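PDB 4IVN: transcriptional regulator from Vibrio vulnificus, which probably binds operator DNA to repress the nan genes of sialic acid catabolism and takes up the pathway intermediate ManNAc-6-phosphate in its sugar-phosphate isomerase-like domain. Local coordinates for residues K20-V25 and E52-R57; L105-K110 and A225-G230; E128-I133 and G175-A180; S139-Y144 and G242-V247. One frame throughout, in Å; residues are numbered along the deposited sequence.

Interaction 1: K20-V25 and E52-R57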
loop_
_atom_site.group_PDB
_atom_site.type_symbol
_atom_site.label_atom_id
_atom_site.label_comp_id
_atom_site.label_asym_id
_atom_site.label_seq_id
_atom_site.Cartn_x
_atom_site.Cartn_y
_atom_site.Cartn_z
ATOM N N LYS A 20 -1.581 35.904 -28.713
ATOM C CA LYS A 20 -0.194 35.754 -28.243
ATOM C C LYS A 20 -0.120 34.960 -26.930
ATOM O O LYS A 20 0.729 34.074 -26.783
ATOM C CB LYS A 20 0.550 37.102 -28.072
ATOM C CG LYS A 20 2.003 36.886 -27.632
ATOM C CD LYS A 20 2.987 37.966 -28.045
ATOM C CE LYS A 20 3.553 38.670 -26.823
ATOM N NZ LYS A 20 4.683 39.566 -27.180
ATOM N N LYS A 21 -0.982 35.299 -25.975
ATOM C CA LYS A 21 -0.886 34.697 -24.671
ATOM C C LYS A 21 -1.134 33.169 -24.810
ATOM O O LYS A 21 -0.345 32.330 -24.305
ATOM C CB LYS A 21 -1.860 35.375 -23.698
ATOM C CG LYS A 21 -1.443 35.293 -22.224
ATOM C CD LYS A 21 -1.960 36.494 -21.408
ATOM C CE LYS A 21 -2.343 36.152 -19.952
ATOM N NZ LYS A 21 -1.411 35.399 -19.044
ATOM N N LEU A 22 -2.215 32.815 -25.499
ATOM C CA LEU A 22 -2.538 31.410 -25.804
ATOM C C LEU A 22 -1.406 30.705 -26.613
ATOM O O LEU A 22 -1.122 29.537 -26.379
ATOM C CB LEU A 22 -3.910 31.289 -26.498
ATOM C CG LEU A 22 -5.242 31.033 -25.761
ATOM C CD1 LEU A 22 -5.227 31.188 -24.254
ATOM C CD2 LEU A 22 -6.322 31.941 -26.321
ATOM N N ARG A 23 -0.751 31.445 -27.517
ATOM C CA ARG A 23 0.351 30.935 -28.380
ATOM C C ARG A 23 1.529 30.505 -27.547
ATOM O O ARG A 23 2.199 29.521 -27.886
ATOM C CB ARG A 23 0.868 31.974 -29.403
ATOM C CG ARG A 23 0.030 32.115 -30.670
ATOM C CD ARG A 23 0.733 32.906 -31.788
ATOM N NE ARG A 23 0.342 32.371 -33.100
ATOM C CZ ARG A 23 1.040 31.476 -33.815
ATOM N NH1 ARG A 23 2.217 31.012 -33.396
ATOM N NH2 ARG A 23 0.558 31.046 -34.973
ATOM N N VAL A 24 1.784 31.252 -26.467
ATOM C CA VAL A 24 2.885 30.911 -25.572
ATOM C C VAL A 24 2.606 29.528 -24.991
ATOM O O VAL A 24 3.478 28.659 -24.934
ATOM C CB VAL A 24 3.001 31.960 -24.456
ATOM C CG1 VAL A 24 3.824 31.421 -23.299
ATOM C CG2 VAL A 24 3.643 33.257 -25.028
ATOM N N VAL A 25 1.362 29.315 -24.576
ATOM C CA VAL A 25 1.027 28.028 -23.959
ATOM C C VAL A 25 0.980 26.952 -25.037
ATOM O O VAL A 25 1.439 25.824 -24.794
ATOM C CB VAL A 25 -0.346 28.066 -23.240
ATOM C CG1 VAL A 25 -0.635 26.714 -22.586
ATOM C CG2 VAL A 25 -0.399 29.172 -22.174
ATOM N N GLU A 52 -3.764 30.170 -14.707
ATOM C CA GLU A 52 -4.470 28.950 -14.982
ATOM C C GLU A 52 -5.665 29.228 -15.872
ATOM O O GLU A 52 -6.088 28.366 -16.629
ATOM C CB GLU A 52 -4.932 28.301 -13.691
ATOM C CG GLU A 52 -3.800 28.022 -12.740
ATOM C CD GLU A 52 -4.252 27.225 -11.520
ATOM O OE1 GLU A 52 -5.428 26.784 -11.478
ATOM O OE2 GLU A 52 -3.406 27.023 -10.620
ATOM N N ALA A 53 -6.219 30.417 -15.780
ATOM C CA ALA A 53 -7.343 30.772 -16.711
ATOM C C ALA A 53 -6.941 30.713 -18.207
ATOM O O ALA A 53 -7.744 30.370 -19.092
ATOM C CB ALA A 53 -7.885 32.155 -16.396
ATOM N N THR A 54 -5.709 31.138 -18.476
ATOM C CA THR A 54 -5.183 31.150 -19.846
ATOM C C THR A 54 -5.068 29.690 -20.347
ATOM O O THR A 54 -5.516 29.362 -21.447
ATOM C CB THR A 54 -3.830 31.874 -19.945
ATOM O OG1 THR A 54 -3.946 33.206 -19.454
ATOM C CG2 THR A 54 -3.369 31.940 -21.420
ATOM N N VAL A 55 -4.533 28.819 -19.492
ATOM C CA VAL A 55 -4.320 27.417 -19.854
ATOM C C VAL A 55 -5.682 26.789 -20.137
ATOM O O VAL A 55 -5.844 26.100 -21.144
ATOM C CB VAL A 55 -3.592 26.681 -18.692
ATOM C CG1 VAL A 55 -3.416 25.198 -18.973
ATOM C CG2 VAL A 55 -2.233 27.316 -18.422
ATOM N N VAL A 56 -6.657 27.064 -19.247
ATOM C CA VAL A 56 -8.002 26.531 -19.405
ATOM C C VAL A 56 -8.609 27.014 -20.727
ATOM O O VAL A 56 -9.190 26.211 -21.484
ATOM C CB VAL A 56 -8.944 26.924 -18.227
ATOM C CG1 VAL A 56 -10.339 26.458 -18.513
ATOM C CG2 VAL A 56 -8.502 26.316 -16.883
ATOM N N ARG A 57 -8.461 28.318 -21.020
ATOM C CA ARG A 57 -9.018 28.861 -22.235
ATOM C C ARG A 57 -8.418 28.183 -23.450
ATOM O O ARG A 57 -9.148 27.822 -24.377
ATOM C CB ARG A 57 -8.896 30.406 -22.299
ATOM C CG ARG A 57 -9.874 31.057 -23.270
ATOM C CD ARG A 57 -9.736 32.585 -23.298
ATOM N NE ARG A 57 -8.755 33.034 -22.306
ATOM C CZ ARG A 57 -7.819 33.960 -22.512
ATOM N NH1 ARG A 57 -7.744 34.584 -23.689
ATOM N NH2 ARG A 57 -6.962 34.263 -21.530
#
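L22 and T54 form the tight part of this contact between helices 20-36 and 52-61. The methyl CD1 of L22 is pressed against CG2 of T54 at 3.5 Å, closer than carbon atoms usually pack, and sits just as near the backbone O of T54. With CG2 anti to its own backbone N (chi1 -57° for OG1), T54 presents this methyl to L22, to the CG of K21 and, more loosely, to V25, whose CG2 lies 4.1 Å from it. The two short segments cross at 81°, their axes 9.4 Å apart, in the RpiR-type helix-turn-helix domain.

The outer side is slacker, and K21 and R57 are both exposed there. K21 crosses T54 at about a right angle and bends at its far end, leaving NZ in a weak hydrogen bond of 3.4 Å to OG1 of T54, whose stronger partner is the hydroxyl of S51. CD1 of L22 sits over the centre of one face of the R57 guanidinium, 4.2 Å above the plane. NZ of K21 and NH2 of R57 are 6.2 Å apart, like charges that would probably repel mildly. Within this contact the methyl packing is close, whereas the one polar link, at the exposed edge, is weak.

Interaction 2: L105-K110 and A225-G230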
loop_
_atom_site.group_PDB
_atom_site.type_symbol
_atom_site.label_atom_id
_atom_site.label_comp_id
_atom_site.label_asym_id
_atom_site.label_seq_id
_atom_site.Cartn_x
_atom_site.Cartn_y
_atom_site.Cartn_z
ATOM N N LEU A 105 12.143 4.791 -4.692
ATOM C CA LEU A 105 12.464 4.912 -3.268
ATOM C C LEU A 105 13.683 5.756 -3.106
ATOM O O LEU A 105 13.722 6.663 -2.298
ATOM C CB LEU A 105 12.669 3.528 -2.656
ATOM C CG LEU A 105 11.349 2.747 -2.447
ATOM C CD1 LEU A 105 11.708 1.282 -2.231
ATOM C CD2 LEU A 105 10.665 3.294 -1.197
ATOM N N GLN A 106 14.705 5.495 -3.896
ATOM C CA GLN A 106 15.932 6.246 -3.691
ATOM C C GLN A 106 15.735 7.703 -4.090
ATOM O O GLN A 106 16.148 8.604 -3.359
ATOM C CB GLN A 106 17.070 5.598 -4.445
ATOM C CG GLN A 106 17.346 4.173 -3.953
ATOM C CD GLN A 106 18.392 3.476 -4.802
ATOM O OE1 GLN A 106 18.530 3.704 -6.033
ATOM N NE2 GLN A 106 19.151 2.637 -4.149
ATOM N N ASP A 107 15.083 7.938 -5.218
ATOM C CA ASP A 107 14.717 9.314 -5.568
ATOM C C ASP A 107 13.903 10.033 -4.522
ATOM O O ASP A 107 14.206 11.179 -4.229
ATOM C CB ASP A 107 14.006 9.366 -6.913
ATOM C CG ASP A 107 14.931 9.012 -8.050
ATOM O OD1 ASP A 107 16.163 8.996 -7.838
ATOM O OD2 ASP A 107 14.430 8.752 -9.145
ATOM N N THR A 108 12.862 9.387 -3.974
ATOM C CA THR A 108 12.052 9.978 -2.899
ATOM C C THR A 108 12.882 10.331 -1.648
ATOM O O THR A 108 12.788 11.457 -1.106
ATOM C CB THR A 108 10.847 9.051 -2.533
ATOM O OG1 THR A 108 9.990 8.932 -3.680
ATOM C CG2 THR A 108 10.012 9.616 -1.396
ATOM N N ALA A 109 13.701 9.376 -1.207
ATOM C CA ALA A 109 14.686 9.631 -0.144
ATOM C C ALA A 109 15.542 10.850 -0.386
ATOM O O ALA A 109 15.710 11.597 0.551
ATOM C CB ALA A 109 15.575 8.406 0.189
ATOM N N LYS A 110 16.072 11.085 -1.592
ATOM C CA LYS A 110 16.941 12.239 -1.744
ATOM C C LYS A 110 16.174 13.525 -1.680
ATOM O O LYS A 110 16.679 14.495 -1.144
ATOM C CB LYS A 110 17.740 12.250 -3.047
ATOM C CG LYS A 110 18.457 10.976 -3.424
ATOM C CD LYS A 110 18.583 10.916 -4.946
ATOM C CE LYS A 110 19.767 10.058 -5.394
ATOM N NZ LYS A 110 20.094 10.373 -6.822
ATOM N N ALA A 225 6.557 12.793 -2.924
ATOM C CA ALA A 225 7.244 11.544 -3.371
ATOM C C ALA A 225 7.640 11.713 -4.852
ATOM O O ALA A 225 6.982 12.498 -5.580
ATOM C CB ALA A 225 6.194 10.368 -3.214
ATOM N N ALA A 226 8.652 10.964 -5.326
ATOM C CA ALA A 226 9.067 10.973 -6.698
ATOM C C ALA A 226 8.056 10.327 -7.609
ATOM O O ALA A 226 7.073 9.731 -7.166
ATOM C CB ALA A 226 10.445 10.304 -6.853
ATOM N N ARG A 227 8.263 10.497 -8.907
ATOM C CA ARG A 227 7.358 9.954 -9.979
ATOM C C ARG A 227 5.947 10.508 -9.973
ATOM O O ARG A 227 5.029 9.788 -9.591
ATOM C CB ARG A 227 7.192 8.445 -9.891
ATOM C CG ARG A 227 8.501 7.766 -9.629
ATOM C CD ARG A 227 9.050 7.086 -10.887
ATOM N NE ARG A 227 10.153 7.888 -11.415
ATOM C CZ ARG A 227 11.364 8.056 -10.844
ATOM N NH1 ARG A 227 11.725 7.492 -9.704
ATOM N NH2 ARG A 227 12.244 8.821 -11.452
ATOM N N PRO A 228 5.761 11.716 -10.567
ATOM C CA PRO A 228 4.444 12.302 -10.778
ATOM C C PRO A 228 3.616 11.340 -11.603
ATOM O O PRO A 228 4.115 10.714 -12.541
ATOM C CB PRO A 228 4.754 13.501 -11.669
ATOM C CG PRO A 228 6.157 13.868 -11.441
ATOM C CD PRO A 228 6.859 12.620 -10.992
ATOM N N GLU A 229 2.326 11.235 -11.327
ATOM C CA GLU A 229 1.491 10.355 -12.186
ATOM C C GLU A 229 1.032 11.092 -13.425
ATOM O O GLU A 229 0.917 12.299 -13.380
ATOM C CB GLU A 229 0.228 9.922 -11.368
ATOM C CG GLU A 229 0.697 8.989 -10.275
ATOM C CD GLU A 229 -0.404 8.260 -9.611
ATOM O OE1 GLU A 229 -1.557 8.762 -9.597
ATOM O OE2 GLU A 229 -0.126 7.203 -9.034
ATOM N N GLY A 230 0.726 10.383 -14.512
ATOM C CA GLY A 230 0.166 10.995 -15.753
ATOM C C GLY A 230 -1.182 10.309 -15.968
ATOM O O GLY A 230 -1.529 9.389 -15.194
#
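D107 and T108 on helix 93-111 grip the loop 225-230, which follows strand 221-224 at one edge of the SIS domain's parallel sheet. T108 takes the backbone N-H of A226 on OG1 in a nearly straight bond, 2.9 Å with 169° at the hydrogen. Its first torsion (chi1 -63°) sets OG1 anti to the carbonyl carbon, while CG2 packs at 3.9 Å on CA of A225. One residue earlier on the helix, CB of D107 meets CB of A226 at 3.7 Å, and the carboxylate reaches past it to R227 in a salt bridge.

Behind these contacts, S104 serves both bonds: its backbone O is hydrogen-bonded to OG1 of T108, and its OG receives NH1 of R227. On the loop side, the O of R227 is bonded to OG of S239, and the chain then runs on to G230, which touches the bound ManNAc-6-phosphate. The other flank of the helix packs on the second subunit, L105 against its L105.

R227 bends at chi2 and chi3 and approaches end-on, NH1 and NH2 both directed to OD2 of D107, at 3.0 and 3.2 Å. That oxygen lies in the guanidinium plane, whereas the carboxylate is turned 52° from it.

Interaction 3: E128-I133 and G175-A180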
loop_
_atom_site.group_PDB
_atom_site.type_symbol
_atom_site.label_atom_id
_atom_site.label_comp_id
_atom_site.label_asym_id
_atom_site.label_seq_id
_atom_site.Cartn_x
_atom_site.Cartn_y
_atom_site.Cartn_z
ATOM N N GLU A 128 -4.917 15.530 18.404
ATOM C CA GLU A 128 -5.798 14.614 19.115
ATOM C C GLU A 128 -6.580 13.719 18.127
ATOM O O GLU A 128 -6.990 12.577 18.434
ATOM C CB GLU A 128 -6.756 15.429 19.979
ATOM C CG GLU A 128 -6.027 15.912 21.263
ATOM C CD GLU A 128 -6.918 16.782 22.150
ATOM O OE1 GLU A 128 -7.782 17.493 21.612
ATOM O OE2 GLU A 128 -6.757 16.778 23.395
ATOM N N PHE A 129 -6.742 14.205 16.908
ATOM C CA PHE A 129 -7.563 13.404 15.939
ATOM C C PHE A 129 -6.976 13.652 14.578
ATOM O O PHE A 129 -6.591 14.811 14.256
ATOM C CB PHE A 129 -9.055 13.824 15.963
ATOM C CG PHE A 129 -9.889 13.189 14.817
ATOM C CD1 PHE A 129 -10.462 11.950 14.981
ATOM C CD2 PHE A 129 -10.020 13.850 13.573
ATOM C CE1 PHE A 129 -11.254 11.392 13.941
ATOM C CE2 PHE A 129 -10.764 13.279 12.552
ATOM C CZ PHE A 129 -11.381 12.063 12.749
ATOM N N ILE A 130 -6.833 12.575 13.806
ATOM C CA ILE A 130 -6.213 12.707 12.508
ATOM C C ILE A 130 -7.160 12.120 11.473
ATOM O O ILE A 130 -7.529 10.879 11.515
ATOM C CB ILE A 130 -4.832 11.979 12.467
ATOM C CG1 ILE A 130 -3.863 12.637 13.492
ATOM C CG2 ILE A 130 -4.192 12.059 11.044
ATOM C CD1 ILE A 130 -2.541 11.900 13.648
ATOM N N GLY A 131 -7.532 12.967 10.533
ATOM C CA GLY A 131 -8.441 12.564 9.443
ATOM C C GLY A 131 -7.600 12.370 8.191
ATOM O O GLY A 131 -6.730 13.224 7.869
ATOM N N CYS A 132 -7.855 11.308 7.414
ATOM C CA CYS A 132 -7.052 11.115 6.187
ATOM C C CYS A 132 -7.989 10.981 4.981
ATOM O O CYS A 132 -9.069 10.428 5.152
ATOM C CB CYS A 132 -6.227 9.831 6.264
ATOM S SG CYS A 132 -5.153 9.815 7.727
ATOM N N ILE A 133 -7.586 11.513 3.825
ATOM C CA ILE A 133 -8.501 11.591 2.678
ATOM C C ILE A 133 -7.737 11.155 1.438
ATOM O O ILE A 133 -6.647 11.657 1.170
ATOM C CB ILE A 133 -9.117 13.025 2.449
ATOM C CG1 ILE A 133 -9.760 13.643 3.680
ATOM C CG2 ILE A 133 -10.139 12.990 1.321
ATOM C CD1 ILE A 133 -9.860 15.162 3.459
ATOM N N GLY A 175 -7.210 20.807 17.692
ATOM C CA GLY A 175 -6.721 19.516 18.098
ATOM C C GLY A 175 -6.852 18.509 16.925
ATOM O O GLY A 175 -6.294 17.410 16.970
ATOM N N ASP A 176 -7.613 18.862 15.887
ATOM C CA ASP A 176 -7.671 17.918 14.691
ATOM C C ASP A 176 -6.447 18.195 13.775
ATOM O O ASP A 176 -5.952 19.311 13.749
ATOM C CB ASP A 176 -8.946 18.149 13.836
ATOM C CG ASP A 176 -10.197 17.867 14.595
ATOM O OD1 ASP A 176 -10.062 17.141 15.617
ATOM O OD2 ASP A 176 -11.323 18.301 14.163
ATOM N N LEU A 177 -6.081 17.238 12.918
ATOM C CA LEU A 177 -5.079 17.419 11.864
ATOM C C LEU A 177 -5.573 16.548 10.667
ATOM O O LEU A 177 -6.091 15.433 10.859
ATOM C CB LEU A 177 -3.751 16.792 12.309
ATOM C CG LEU A 177 -2.589 16.512 11.298
ATOM C CD1 LEU A 177 -2.060 17.882 10.899
ATOM C CD2 LEU A 177 -1.393 15.801 11.927
ATOM N N TRP A 178 -5.426 17.055 9.443
ATOM C CA TRP A 178 -5.860 16.303 8.218
ATOM C C TRP A 178 -4.709 15.981 7.315
ATOM O O TRP A 178 -3.848 16.820 7.107
ATOM C CB TRP A 178 -6.820 17.114 7.401
ATOM C CG TRP A 178 -8.082 17.217 8.176
ATOM C CD1 TRP A 178 -8.412 18.133 9.192
ATOM C CD2 TRP A 178 -9.168 16.330 8.074
ATOM N NE1 TRP A 178 -9.648 17.847 9.705
ATOM C CE2 TRP A 178 -10.164 16.767 9.069
ATOM C CE3 TRP A 178 -9.468 15.248 7.212
ATOM C CZ2 TRP A 178 -11.406 16.133 9.199
ATOM C CZ3 TRP A 178 -10.705 14.604 7.369
ATOM C CH2 TRP A 178 -11.667 15.062 8.329
ATOM N N PHE A 179 -4.710 14.770 6.740
ATOM C CA PHE A 179 -3.803 14.444 5.660
ATOM C C PHE A 179 -4.596 14.271 4.350
ATOM O O PHE A 179 -5.617 13.560 4.309
ATOM C CB PHE A 179 -3.171 13.122 5.988
ATOM C CG PHE A 179 -2.001 13.267 6.935
ATOM C CD1 PHE A 179 -2.223 13.233 8.296
ATOM C CD2 PHE A 179 -0.712 13.476 6.466
ATOM C CE1 PHE A 179 -1.177 13.336 9.205
ATOM C CE2 PHE A 179 0.336 13.610 7.382
ATOM C CZ PHE A 179 0.094 13.611 8.724
ATOM N N ALA A 180 -4.170 14.946 3.304
ATOM C CA ALA A 180 -4.845 14.875 1.984
ATOM C C ALA A 180 -3.861 14.066 1.175
ATOM O O ALA A 180 -2.763 14.546 0.941
ATOM C CB ALA A 180 -5.031 16.331 1.377
#
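G131 packs against one face of W178 in the apolar centre of this strand pair. Its CA lies 3.6 Å from the indole plane, offset toward the rim, in a CH-pi contact with the six-membered ring; a CB here would run into CZ3. I133 brings CD1 to within 3.8 Å of CE3 of the same indole. On the other side of the sheet, CG2 of I130 meets the edge of the F179 ring at CD1, 3.6 Å away.

Strands 129-133 and 176-181 run parallel, neighbours inside the five-stranded sheet of the SIS domain, a Rossmann-like alpha/beta fold, with 176-181 as its central strand. Helix 188-199 packs on the W178 side and helix 114-126 on the F179 side. The carbonyls of F129, L177, G131 and F179 alternate across the gap as acceptors, the bond from N of F179 to O of G131 being 2.8 Å.

Toward the start of both strands the contact turns polar. OD1 of D176 rests 3.5 Å from CB of F129, while its OD2 is held by S172 and S173, and S172 also takes NE1 of W178. At the very edge, O of G175 accepts two backbone N-H groups. N of E128 lies 2.7 Å from O of G175. N of F129, tilted 30° from the carbonyl plane, lies 3.2 Å from O of G175.

Interaction 4: S139-Y144 and G242-V247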
loop_
_atom_site.group_PDB
_atom_site.type_symbol
_atom_site.label_atom_id
_atom_site.label_comp_id
_atom_site.label_asym_id
_atom_site.label_seq_id
_atom_site.Cartn_x
_atom_site.Cartn_y
_atom_site.Cartn_z
ATOM N N SER A 139 -6.266 5.825 -1.908
ATOM C CA SER A 139 -6.893 5.081 -0.733
ATOM C C SER A 139 -5.857 4.145 -0.030
ATOM O O SER A 139 -5.832 4.035 1.198
ATOM C CB SER A 139 -8.042 4.179 -1.218
ATOM O OG SER A 139 -8.584 3.403 -0.163
ATOM N N ILE A 140 -5.037 3.473 -0.818
ATOM C CA ILE A 140 -4.061 2.441 -0.290
ATOM C C ILE A 140 -3.060 3.145 0.603
ATOM O O ILE A 140 -2.737 2.655 1.707
ATOM C CB ILE A 140 -3.317 1.730 -1.484
ATOM C CG1 ILE A 140 -4.218 0.656 -2.146
ATOM C CG2 ILE A 140 -1.995 1.062 -1.070
ATOM C CD1 ILE A 140 -5.560 1.122 -2.681
ATOM N N VAL A 141 -2.597 4.318 0.146
ATOM C CA VAL A 141 -1.622 5.103 0.934
ATOM C C VAL A 141 -2.206 5.686 2.232
ATOM O O VAL A 141 -1.538 5.563 3.292
ATOM C CB VAL A 141 -0.919 6.226 0.070
ATOM C CG1 VAL A 141 0.071 7.056 0.925
ATOM C CG2 VAL A 141 -0.241 5.526 -1.112
ATOM N N GLY A 142 -3.409 6.278 2.132
ATOM C CA GLY A 142 -4.126 6.835 3.267
ATOM C C GLY A 142 -4.483 5.726 4.300
ATOM O O GLY A 142 -4.334 5.908 5.490
ATOM N N ARG A 143 -4.887 4.535 3.834
ATOM C CA ARG A 143 -5.093 3.402 4.735
ATOM C C ARG A 143 -3.815 2.999 5.423
ATOM O O ARG A 143 -3.848 2.622 6.579
ATOM C CB ARG A 143 -5.619 2.177 3.940
ATOM C CG ARG A 143 -7.107 2.236 3.514
ATOM C CD ARG A 143 -8.129 2.523 4.664
ATOM N NE ARG A 143 -9.541 2.823 4.206
ATOM C CZ ARG A 143 -10.631 2.968 4.987
ATOM N NH1 ARG A 143 -10.526 2.919 6.323
ATOM N NH2 ARG A 143 -11.856 3.152 4.421
ATOM N N TYR A 144 -2.711 2.976 4.712
ATOM C CA TYR A 144 -1.464 2.609 5.420
ATOM C C TYR A 144 -1.131 3.627 6.497
ATOM O O TYR A 144 -0.673 3.277 7.567
ATOM C CB TYR A 144 -0.284 2.445 4.447
ATOM C CG TYR A 144 0.951 1.836 5.118
ATOM C CD1 TYR A 144 0.893 0.545 5.796
ATOM C CD2 TYR A 144 2.198 2.480 5.007
ATOM C CE1 TYR A 144 2.050 -0.006 6.369
ATOM C CE2 TYR A 144 3.329 1.910 5.567
ATOM C CZ TYR A 144 3.232 0.677 6.239
ATOM O OH TYR A 144 4.381 0.198 6.804
ATOM N N GLY A 242 6.877 5.484 -3.290
ATOM C CA GLY A 242 7.469 6.615 -2.588
ATOM C C GLY A 242 6.522 7.306 -1.627
ATOM O O GLY A 242 6.973 7.850 -0.609
ATOM N N ALA A 243 5.216 7.314 -1.975
ATOM C CA ALA A 243 4.140 7.891 -1.065
ATOM C C ALA A 243 4.112 7.058 0.237
ATOM O O ALA A 243 4.132 7.613 1.365
ATOM C CB ALA A 243 2.784 7.940 -1.750
ATOM N N LEU A 244 4.230 5.733 0.095
ATOM C CA LEU A 244 4.312 4.888 1.295
ATOM C C LEU A 244 5.576 5.076 2.116
ATOM O O LEU A 244 5.486 5.048 3.339
ATOM C CB LEU A 244 4.134 3.398 0.921
ATOM C CG LEU A 244 2.796 3.034 0.324
ATOM C CD1 LEU A 244 2.922 1.638 -0.423
ATOM C CD2 LEU A 244 1.604 3.077 1.324
ATOM N N LEU A 245 6.753 5.212 1.470
ATOM C CA LEU A 245 7.977 5.590 2.169
ATOM C C LEU A 245 7.818 6.897 3.019
ATOM O O LEU A 245 8.216 6.936 4.173
ATOM C CB LEU A 245 9.086 5.801 1.168
ATOM C CG LEU A 245 10.419 6.311 1.741
ATOM C CD1 LEU A 245 11.046 5.263 2.633
ATOM C CD2 LEU A 245 11.396 6.678 0.619
ATOM N N LEU A 246 7.224 7.936 2.446
ATOM C CA LEU A 246 6.847 9.140 3.253
ATOM C C LEU A 246 6.065 8.795 4.506
ATOM O O LEU A 246 6.365 9.371 5.582
ATOM C CB LEU A 246 5.972 10.154 2.472
ATOM C CG LEU A 246 6.423 10.692 1.116
ATOM C CD1 LEU A 246 5.322 11.628 0.568
ATOM C CD2 LEU A 246 7.799 11.340 1.132
ATOM N N VAL A 247 5.041 7.937 4.376
ATOM C CA VAL A 247 4.275 7.470 5.561
ATOM C C VAL A 247 5.214 6.781 6.557
ATOM O O VAL A 247 5.194 7.044 7.825
ATOM C CB VAL A 247 3.103 6.505 5.221
ATOM C CG1 VAL A 247 2.530 5.903 6.480
ATOM C CG2 VAL A 247 1.930 7.208 4.493
#
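The CA atoms of V141 and L244 are the nearest pair between two helical segments that run nearly parallel, 14° apart in direction with their axes 9.6 Å from each other. The interface is wholly buried and apolar. V141 points toward the partner helix and straddles CB of A243 with both methyls, CG1 and CG2, at 3.9 Å each; CG1 also meets CG2 of V247, and CG2 meets CD2 of L244. V141 and V247 pass alongside each other, pointing opposite ways.

L244 drives CD2 across Y144 at about a right angle, 3.7 Å from CB and nearly as close to CD2 of the ring. CG of Y144 is anti to the backbone N (chi1 -170°), and the ring beyond it meets V247 obliquely, CD2 of Y144 lying 3.7 Å from CG1 of V247. The hydroxyl lies beyond the packing, bonded to the backbone O of G235 of the second subunit and to R148. F237 of that subunit packs on both Y144 and L244, and I140 meets its own counterpart.

Such side-by-side packing of helices 137-151 and 237-257 belongs to the layered alpha/beta SIS domain, and here these helices also form part of the dimer interface.

Overall arrangement
Interaction 1 belongs to the helix-turn-helix domain and stands apart: its centre is 29 Å from that of interaction 2, 37 Å from interaction 3 and 35 Å from interaction 4. The other three gather round the SIS domain. Interactions 2 and 4 touch directly, CB of A225 lying 3.4 Å from N of A243, and both reach the second subunit. Interactions 3 and 4 have centres about 15 Å apart; strand 129-133 leads into helix 137-151, and pocket residues V135 to S138 span the turn and the start of that helix. Each of the three has a bound ManNAc-6-phosphate nearby: G230 touches one, the side chain of I140 is about 8 Å from one, and that of A180 about 9 Å.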